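Local coordinates for lipoprotein, putative (Bacillus anthracis, PDB 4NOH), which is of unknown function, though it is classed as a putative lipoprotein of an uncharacterised family and may bind lipid, at residues 46-50 with 122-127; 24-30 with 137-143; 57-62 with 165-169. One frame throughout, in Å; residues are numbered along the deposited sequence. Where two conformers were deposited one is given.

Contact 1 (46-50 with 122-127); sequences IMNKT and VSDAEY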
loop_
_atom_site.group_PDB
_atom_site.type_symbol
_atom_site.label_atom_id
_atom_site.label_comp_id
_atom_site.label_asym_id
_atom_site.label_seq_id
_atom_site.Cartn_x
_atom_site.Cartn_y
_atom_site.Cartn_z
ATOM N N ILE A 46 -4.135 -5.248 -4.473
ATOM C CA ILE A 46 -3.350 -5.947 -5.498
ATOM C C ILE A 46 -2.500 -4.965 -6.305
ATOM O O ILE A 46 -3.000 -3.962 -6.829
ATOM C CB ILE A 46 -4.275 -6.697 -6.478
ATOM C CG1 ILE A 46 -5.329 -7.549 -5.735
ATOM C CG2 ILE A 46 -3.453 -7.587 -7.410
ATOM C CD1 ILE A 46 -6.529 -7.959 -6.571
HETATM N N MSE A 47 -1.220 -5.243 -6.417
HETATM C CA MSE A 47 -0.404 -4.404 -7.255
HETATM C C MSE A 47 0.379 -5.281 -8.176
HETATM O O MSE A 47 0.386 -6.512 -8.063
HETATM C CB MSE A 47 0.496 -3.482 -6.449
HETATM C CG MSE A 47 1.558 -4.177 -5.628
HETATM SE SE MSE A 47 2.198 -3.018 -4.146
HETATM C CE MSE A 47 1.101 -3.704 -2.683
ATOM N N ASN A 48 0.982 -4.643 -9.158
ATOM C CA ASN A 48 1.830 -5.360 -10.063
ATOM C C ASN A 48 3.272 -5.339 -9.547
ATOM O O ASN A 48 3.642 -4.578 -8.640
ATOM C CB ASN A 48 1.711 -4.917 -11.530
ATOM C CG ASN A 48 2.204 -3.509 -11.809
ATOM O OD1 ASN A 48 2.971 -2.909 -11.068
ATOM N ND2 ASN A 48 1.799 -2.992 -12.953
ATOM N N LYS A 49 4.097 -6.200 -10.151
ATOM C CA LYS A 49 5.502 -6.341 -9.752
ATOM C C LYS A 49 6.260 -5.018 -9.862
ATOM O O LYS A 49 7.020 -4.645 -8.970
ATOM C CB LYS A 49 6.183 -7.400 -10.606
ATOM C CG LYS A 49 7.641 -7.597 -10.259
ATOM C CD LYS A 49 8.304 -8.602 -11.163
ATOM C CE LYS A 49 9.787 -8.652 -10.863
ATOM N NZ LYS A 49 10.489 -9.602 -11.744
ATOM N N THR A 50 6.052 -4.302 -10.950
ATOM C CA THR A 50 6.767 -3.069 -11.163
ATOM C C THR A 50 6.482 -2.081 -10.032
ATOM O O THR A 50 7.382 -1.435 -9.515
ATOM C CB THR A 50 6.454 -2.513 -12.554
ATOM O OG1 THR A 50 7.052 -3.371 -13.536
ATOM C CG2 THR A 50 7.021 -1.152 -12.737
ATOM N N VAL A 122 1.229 -9.412 -8.186
ATOM C CA VAL A 122 1.181 -10.295 -9.360
ATOM C C VAL A 122 2.008 -9.705 -10.512
ATOM O O VAL A 122 2.429 -8.576 -10.460
ATOM C CB VAL A 122 -0.270 -10.524 -9.837
ATOM C CG1 VAL A 122 -1.098 -11.229 -8.752
ATOM C CG2 VAL A 122 -0.937 -9.223 -10.259
ATOM N N SER A 123 2.291 -10.509 -11.523
ATOM C CA SER A 123 3.070 -10.002 -12.625
ATOM C C SER A 123 2.323 -8.846 -13.309
ATOM O O SER A 123 1.119 -8.715 -13.187
ATOM C CB SER A 123 3.356 -11.105 -13.648
ATOM O OG SER A 123 2.189 -11.460 -14.364
ATOM N N ASP A 124 3.058 -8.002 -14.006
ATOM C CA ASP A 124 2.460 -6.900 -14.701
ATOM C C ASP A 124 1.397 -7.411 -15.697
ATOM O O ASP A 124 0.341 -6.809 -15.855
ATOM C CB ASP A 124 3.519 -6.059 -15.440
ATOM C CG ASP A 124 4.452 -5.287 -14.510
ATOM O OD1 ASP A 124 4.391 -5.437 -13.266
ATOM O OD2 ASP A 124 5.247 -4.470 -15.064
ATOM N N ALA A 125 1.666 -8.530 -16.376
ATOM C CA ALA A 125 0.705 -9.056 -17.339
ATOM C C ALA A 125 -0.556 -9.567 -16.642
ATOM O O ALA A 125 -1.658 -9.419 -17.163
ATOM C CB ALA A 125 1.339 -10.150 -18.184
ATOM N N GLU A 126 -0.383 -10.203 -15.490
ATOM C CA GLU A 126 -1.511 -10.720 -14.731
ATOM C C GLU A 126 -2.374 -9.583 -14.192
ATOM O O GLU A 126 -3.630 -9.666 -14.189
ATOM C CB GLU A 126 -1.030 -11.661 -13.604
ATOM C CG GLU A 126 -0.524 -13.014 -14.112
ATOM C CD GLU A 126 -1.632 -13.901 -14.631
ATOM O OE1 GLU A 126 -2.527 -14.268 -13.833
ATOM O OE2 GLU A 126 -1.604 -14.274 -15.832
ATOM N N TYR A 127 -1.717 -8.528 -13.758
ATOM C CA TYR A 127 -2.417 -7.365 -13.187
ATOM C C TYR A 127 -3.310 -6.687 -14.222
ATOM O O TYR A 127 -4.412 -6.235 -13.900
ATOM C CB TYR A 127 -1.397 -6.379 -12.652
ATOM C CG TYR A 127 -1.941 -5.076 -12.084
ATOM C CD1 TYR A 127 -2.297 -4.970 -10.755
ATOM C CD2 TYR A 127 -2.022 -3.946 -12.859
ATOM C CE1 TYR A 127 -2.765 -3.778 -10.215
ATOM C CE2 TYR A 127 -2.490 -2.742 -12.338
ATOM C CZ TYR A 127 -2.837 -2.668 -11.000
ATOM O OH TYR A 127 -3.294 -1.480 -10.473
HETATM O O HOH W 1 0.385 -4.091 -15.360
#
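D124 takes two bonds from T50 at the first turn of helix 49-57. D124 CG lies beside its own backbone N (chi1 -69°), which swings the carboxylate over to T50. T50 N reaches D124 OD1 at 3.1 Å, nearly straight at 167°. The T50 hydroxyl donates to D124 OD2, with OG1 2.6 Å away. Both oxygens use their syn lone pairs, which fixes the rotation of the group. N48 lies across the same carboxylate, its amide plane 31° from it and its CB 3.2 Å from D124 OD1. Y127 packs its CB on N48 CB and sets its ring edge against the backbone, CE1 3.4 Å from I46 O. Behind them, in a short parallel bridge, V122 N donates to M47 O at 3.0 Å, and K49 N returns a weak bond to V122 O. N48 and S123 are the N-caps of the two helices: N48 OD1 accepts from T51 N, and S123 OG accepts from E126 N and is also hydrogen-bonded to D80. A water joins N48 ND2 to D124 O. The Y127 hydroxyl is tied to E33 on strand 26-39. The carboxylate thus sits at the N-terminal end of helix 49-57, whose dipole probably stabilises its negative charge.

Contact 2 (24-30 with 137-143); sequences DKIESQN and IGLASFK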
loop_
_atom_site.group_PDB
_atom_site.type_symbol
_atom_site.label_atom_id
_atom_site.label_comp_id
_atom_site.label_asym_id
_atom_site.label_seq_id
_atom_site.Cartn_x
_atom_site.Cartn_y
_atom_site.Cartn_z
ATOM N N ASP A 24 3.408 22.932 -0.485
ATOM C CA ASP A 24 4.545 23.701 0.030
ATOM C C ASP A 24 5.116 23.105 1.330
ATOM O O ASP A 24 6.234 23.430 1.714
ATOM C CB ASP A 24 4.163 25.170 0.231
ATOM C CG ASP A 24 2.904 25.333 1.036
ATOM O OD1 ASP A 24 1.837 24.822 0.622
ATOM O OD2 ASP A 24 2.966 25.996 2.080
ATOM N N LYS A 25 4.345 22.225 1.980
ATOM C CA LYS A 25 4.755 21.535 3.225
ATOM C C LYS A 25 5.415 20.169 2.990
ATOM O O LYS A 25 6.032 19.588 3.895
ATOM C CB LYS A 25 3.537 21.311 4.116
ATOM C CG LYS A 25 2.846 22.607 4.469
ATOM C CD LYS A 25 3.747 23.411 5.365
ATOM C CE LYS A 25 3.493 23.081 6.822
ATOM N NZ LYS A 25 2.203 23.705 7.239
ATOM N N ILE A 26 5.258 19.661 1.775
ATOM C CA ILE A 26 5.754 18.347 1.361
ATOM C C ILE A 26 7.092 18.413 0.646
ATOM O O ILE A 26 7.293 19.251 -0.240
ATOM C CB ILE A 26 4.688 17.701 0.440
ATOM C CG1 ILE A 26 3.457 17.387 1.287
ATOM C CG2 ILE A 26 5.224 16.447 -0.244
ATOM C CD1 ILE A 26 2.227 16.938 0.536
ATOM N N GLU A 27 8.034 17.586 1.067
ATOM C CA GLU A 27 9.320 17.553 0.396
ATOM C C GLU A 27 9.405 16.491 -0.653
ATOM O O GLU A 27 10.198 16.621 -1.579
ATOM C CB GLU A 27 10.466 17.406 1.387
ATOM C CG GLU A 27 10.480 16.151 2.219
ATOM C CD GLU A 27 11.668 16.133 3.170
ATOM O OE1 GLU A 27 12.282 17.203 3.373
ATOM O OE2 GLU A 27 11.970 15.049 3.716
ATOM N N SER A 28 8.661 15.409 -0.507
ATOM C CA SER A 28 8.648 14.402 -1.538
ATOM C C SER A 28 7.358 13.638 -1.537
ATOM O O SER A 28 6.676 13.588 -0.535
ATOM C CB SER A 28 9.812 13.433 -1.420
ATOM O OG SER A 28 9.707 12.599 -0.302
ATOM N N GLN A 29 7.028 13.038 -2.659
ATOM C CA GLN A 29 5.842 12.212 -2.706
ATOM C C GLN A 29 5.985 11.149 -3.750
ATOM O O GLN A 29 6.746 11.271 -4.694
ATOM C CB GLN A 29 4.595 13.061 -2.914
ATOM C CG GLN A 29 4.555 13.757 -4.237
ATOM C CD GLN A 29 3.519 14.893 -4.321
ATOM O OE1 GLN A 29 2.710 14.943 -5.248
ATOM N NE2 GLN A 29 3.546 15.774 -3.378
ATOM N N ASN A 30 5.243 10.083 -3.544
ATOM C CA ASN A 30 5.236 8.924 -4.405
ATOM C C ASN A 30 3.791 8.482 -4.571
ATOM O O ASN A 30 3.013 8.477 -3.605
ATOM C CB ASN A 30 6.076 7.769 -3.816
ATOM C CG ASN A 30 7.524 8.133 -3.589
ATOM O OD1 ASN A 30 7.868 8.782 -2.604
ATOM N ND2 ASN A 30 8.394 7.642 -4.460
ATOM N N ILE A 137 -2.234 4.682 -3.808
ATOM C CA ILE A 137 -1.562 4.701 -2.542
ATOM C C ILE A 137 -0.545 5.796 -2.665
ATOM O O ILE A 137 0.350 5.728 -3.499
ATOM C CB ILE A 137 -0.812 3.382 -2.256
ATOM C CG1 ILE A 137 -1.747 2.164 -2.301
ATOM C CG2 ILE A 137 -0.054 3.453 -0.938
ATOM C CD1 ILE A 137 -1.033 0.914 -2.728
ATOM N N GLY A 138 -0.686 6.814 -1.836
ATOM C CA GLY A 138 0.214 7.933 -1.866
ATOM C C GLY A 138 1.056 8.039 -0.618
ATOM O O GLY A 138 0.589 7.800 0.487
ATOM N N LEU A 139 2.329 8.318 -0.788
ATOM C CA LEU A 139 3.233 8.577 0.293
ATOM C C LEU A 139 3.651 10.031 0.182
ATOM O O LEU A 139 4.154 10.442 -0.837
ATOM C CB LEU A 139 4.474 7.673 0.239
ATOM C CG LEU A 139 5.570 8.084 1.214
ATOM C CD1 LEU A 139 5.082 7.954 2.653
ATOM C CD2 LEU A 139 6.878 7.318 0.995
ATOM N N ALA A 140 3.424 10.814 1.220
ATOM C CA ALA A 140 3.896 12.199 1.279
ATOM C C ALA A 140 4.884 12.338 2.443
ATOM O O ALA A 140 4.551 12.008 3.595
ATOM C CB ALA A 140 2.741 13.140 1.480
ATOM N N SER A 141 6.087 12.795 2.154
ATOM C CA SER A 141 7.104 13.007 3.167
ATOM C C SER A 141 7.132 14.504 3.451
ATOM O O SER A 141 7.398 15.299 2.564
ATOM C CB SER A 141 8.447 12.460 2.679
ATOM O OG SER A 141 8.348 11.062 2.350
ATOM N N PHE A 142 6.813 14.893 4.685
ATOM C CA PHE A 142 6.713 16.296 5.045
ATOM C C PHE A 142 8.030 16.877 5.523
ATOM O O PHE A 142 8.849 16.173 6.120
ATOM C CB PHE A 142 5.613 16.472 6.097
ATOM C CG PHE A 142 4.228 16.294 5.537
ATOM C CD1 PHE A 142 3.722 15.023 5.262
ATOM C CD2 PHE A 142 3.445 17.404 5.228
ATOM C CE1 PHE A 142 2.462 14.880 4.708
ATOM C CE2 PHE A 142 2.175 17.262 4.696
ATOM C CZ PHE A 142 1.694 16.003 4.410
ATOM N N LYS A 143 8.233 18.157 5.238
ATOM C CA LYS A 143 9.434 18.855 5.668
ATOM C C LYS A 143 9.550 18.823 7.177
ATOM O O LYS A 143 10.647 18.654 7.724
ATOM C CB LYS A 143 9.434 20.304 5.177
ATOM C CG LYS A 143 9.448 20.436 3.658
ATOM C CD LYS A 143 9.250 21.868 3.223
ATOM C CE LYS A 143 9.060 21.956 1.723
ATOM N NZ LYS A 143 8.822 23.371 1.306
HETATM O O HOH W 2 9.620 13.499 5.693
HETATM O O HOH W 3 7.642 10.463 -0.414
#
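I26 and F142 form the first pair of an antiparallel ladder between strands 26-39 and 134-142, and I26 lies over one face of the F142 ring. Its CB lies 4.2 Å from S141 O. CG2 also turns to that carbonyl. CG1 lies beside the backbone N (chi1 -68°), which brings it over the ring face, offset toward the rim. There it makes a CH-pi contact 3.9 Å from the ring centroid. CD1 reaches A140 CB, 3.9 Å away, and also touches F142 CZ.

Just past I26 the register slips by one. E27 and S28 both face S141, a classic beta bulge. S141 O takes a bond from E27 N at 2.8 Å and a weak one from S28 N. Beyond the bulge S141 N donates to S28 O, and N30 and L139 exchange a pair of backbone bonds. On the face that carries S28, N30 and S141, one water links S28 OG and N30 OD1, and S141 OG in the conformer described. At the other end K143 N donates to K25 O, while the extended K143 chain carries NZ to D24 O at 2.6 Å.

The two strands lie inside the mixed sheet, with 42-48 beyond 26-39 and 5-10 beyond 134-142. M19 of helix 12-21 covers I26, Q29 and A140. I150 of helix 150-156 packs against K25 and F142. L139, on the opposite face from A140, meets M60 of the 57-62 segment.

Contact 3 (57-62 with 165-169); sequences KENMLK and MVEVK
K169, the last residue, packs on E58 and N59, where a Schellman motif ends helix 49-57. N59, with positive phi, is the C-prime residue. M60 N bonds back to M55 O, and N59 N to V56 O.

The charged contact joins K169 to E58. K169 lies alongside E58, the two side chains pointing the same way, and its NZ donates to E58 OE1 at 2.7 Å in a salt bridge. The ammonium comes in on the syn side, 27° out of the carboxylate plane. E58 is bent at chi2 (-53°), which folds its carboxylate round to the lysine, whereas the K169 chain is extended beyond CG. The K169 side chain crosses N59 at about a right angle, its CB 3.9 Å from N59 CB.

Polar bonds to the backbone hold the tail at two further points. K62 NZ donates to E167 O at 2.9 Å, in the carbonyl plane and on a lone pair. The same ammonium forms a salt bridge with D111, whose other carboxylate oxygen accepts from E167 N. D111 therefore helps set both partners. Nearer the chain end, a water donates to E58 O and accepts from K169 N.

The apolar part is centred on selenomethionine M60. Its bent chain crosses V166 obliquely, with SE 4.1 Å from V166 CG2. L139 of strand 134-142 and V7 of strand 5-10 also meet both residues, so M60 packs onto the large sheet, to which V166 belongs. The M60 methyl ends beside the tail backbone, CE 3.5 Å from E167 O.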
loop_
_atom_site.group_PDB
_atom_site.type_symbol
_atom_site.label_atom_id
_atom_site.label_comp_id
_atom_site.label_asym_id
_atom_site.label_seq_id
_atom_site.Cartn_x
_atom_site.Cartn_y
_atom_site.Cartn_z
ATOM N N LYS A 57 11.663 0.134 -2.911
ATOM C CA LYS A 57 12.707 1.157 -2.993
ATOM C C LYS A 57 12.398 2.339 -2.089
ATOM O O LYS A 57 13.332 3.044 -1.683
ATOM C CB LYS A 57 12.949 1.591 -4.439
ATOM C CG LYS A 57 13.655 0.531 -5.259
ATOM C CD LYS A 57 13.990 0.983 -6.671
ATOM C CE LYS A 57 12.734 1.228 -7.489
ATOM N NZ LYS A 57 13.023 1.474 -8.928
ATOM N N GLU A 58 11.122 2.557 -1.738
ATOM C CA GLU A 58 10.762 3.620 -0.772
ATOM C C GLU A 58 10.631 3.092 0.649
ATOM O O GLU A 58 10.174 3.811 1.540
ATOM C CB GLU A 58 9.462 4.329 -1.149
ATOM C CG GLU A 58 9.473 4.867 -2.549
ATOM C CD GLU A 58 10.665 5.747 -2.821
ATOM O OE1 GLU A 58 11.042 6.558 -1.935
ATOM O OE2 GLU A 58 11.227 5.613 -3.922
ATOM N N ASN A 59 11.027 1.840 0.868
ATOM C CA ASN A 59 10.966 1.206 2.186
ATOM C C ASN A 59 9.551 1.201 2.725
ATOM O O ASN A 59 9.344 1.287 3.934
ATOM C CB ASN A 59 11.930 1.872 3.193
ATOM C CG ASN A 59 13.400 1.563 2.911
ATOM O OD1 ASN A 59 13.750 1.016 1.884
ATOM N ND2 ASN A 59 14.259 1.912 3.851
HETATM N N MSE A 60 8.565 1.058 1.833
HETATM C CA MSE A 60 7.162 1.149 2.255
HETATM C C MSE A 60 6.454 -0.140 2.488
HETATM O O MSE A 60 5.344 -0.137 3.004
HETATM C CB MSE A 60 6.378 2.053 1.277
HETATM C CG MSE A 60 6.519 3.533 1.640
HETATM SE SE MSE A 60 5.864 3.974 3.488
HETATM C CE MSE A 60 7.593 4.535 4.189
ATOM N N LEU A 61 7.056 -1.244 2.068
ATOM C CA LEU A 61 6.548 -2.575 2.389
ATOM C C LEU A 61 7.336 -3.031 3.589
ATOM O O LEU A 61 8.547 -3.211 3.519
ATOM C CB LEU A 61 6.640 -3.538 1.217
ATOM C CG LEU A 61 5.598 -3.345 0.103
ATOM C CD1 LEU A 61 5.976 -4.173 -1.095
ATOM C CD2 LEU A 61 4.212 -3.774 0.579
ATOM N N LYS A 62 6.656 -3.263 4.694
ATOM C CA LYS A 62 7.337 -3.552 5.944
ATOM C C LYS A 62 6.850 -4.816 6.627
ATOM O O LYS A 62 5.651 -5.021 6.770
ATOM C CB LYS A 62 7.133 -2.362 6.916
ATOM C CG LYS A 62 7.530 -0.993 6.341
ATOM C CD LYS A 62 7.654 0.080 7.403
ATOM C CE LYS A 62 8.075 1.421 6.827
ATOM N NZ LYS A 62 8.327 2.458 7.874
HETATM N N MSE A 165 0.270 7.734 9.775
HETATM C CA MSE A 165 1.617 8.250 9.930
HETATM C C MSE A 165 2.594 7.123 9.790
HETATM O O MSE A 165 2.413 6.029 10.368
HETATM C CB MSE A 165 1.826 8.816 11.329
HETATM C CG MSE A 165 0.901 10.000 11.597
HETATM SE SE MSE A 165 1.481 11.651 10.698
HETATM C CE MSE A 165 3.431 11.674 10.951
ATOM N N VAL A 166 3.690 7.403 9.101
ATOM C CA VAL A 166 4.695 6.404 8.886
ATOM C C VAL A 166 6.094 6.977 8.987
ATOM O O VAL A 166 6.305 8.158 8.751
ATOM C CB VAL A 166 4.538 5.740 7.487
ATOM C CG1 VAL A 166 3.130 5.179 7.286
ATOM C CG2 VAL A 166 4.881 6.703 6.340
ATOM N N GLU A 167 7.055 6.127 9.346
ATOM C CA GLU A 167 8.455 6.532 9.361
ATOM C C GLU A 167 9.000 6.341 7.951
ATOM O O GLU A 167 8.862 5.263 7.352
ATOM C CB GLU A 167 9.246 5.725 10.390
ATOM C CG GLU A 167 8.771 6.015 11.800
ATOM C CD GLU A 167 9.650 5.428 12.880
ATOM O OE1 GLU A 167 10.432 4.495 12.595
ATOM O OE2 GLU A 167 9.542 5.906 14.033
ATOM N N VAL A 168 9.597 7.392 7.407
ATOM C CA VAL A 168 10.103 7.316 6.050
ATOM C C VAL A 168 11.530 6.776 6.025
ATOM O O VAL A 168 12.217 6.761 7.047
ATOM C CB VAL A 168 9.919 8.638 5.288
ATOM C CG1 VAL A 168 8.430 8.854 5.043
ATOM C CG2 VAL A 168 10.523 9.793 6.040
ATOM N N LYS A 169 11.945 6.311 4.857
ATOM C CA LYS A 169 13.273 5.714 4.667
ATOM C C LYS A 169 14.424 6.584 5.192
ATOM O O LYS A 169 15.503 6.067 5.515
ATOM C CB LYS A 169 13.504 5.416 3.188
ATOM C CG LYS A 169 13.474 6.666 2.323
ATOM C CD LYS A 169 13.711 6.340 0.869
ATOM C CE LYS A 169 13.565 7.592 0.029
ATOM N NZ LYS A 169 13.585 7.254 -1.409
ATOM O OXT LYS A 169 14.319 7.814 5.291
HETATM O O HOH W 4 10.109 6.379 2.597
#

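In the fold
From the N terminus, strand 5-10 and helix 12-21 lead into segment 24-30, which closes contact 2 with 137-143 across 106 residues. Contact 1 is nested inside that loop and closes one of 71 residues, joining the end of strand 42-48 and the start of helix 49-57 to 122-127. Segment 57-62 follows at the far end of that helix and meets the C-terminal 165-169 across 102 residues, so contact 3 crosses both others. Contacts 2 and 3 have centres about 12 Å apart and touch at several points, among them L139 with M60 and V166, and N30 with E58. All three reach the large mixed sheet, and contact 3 joins it to the three-stranded sheet.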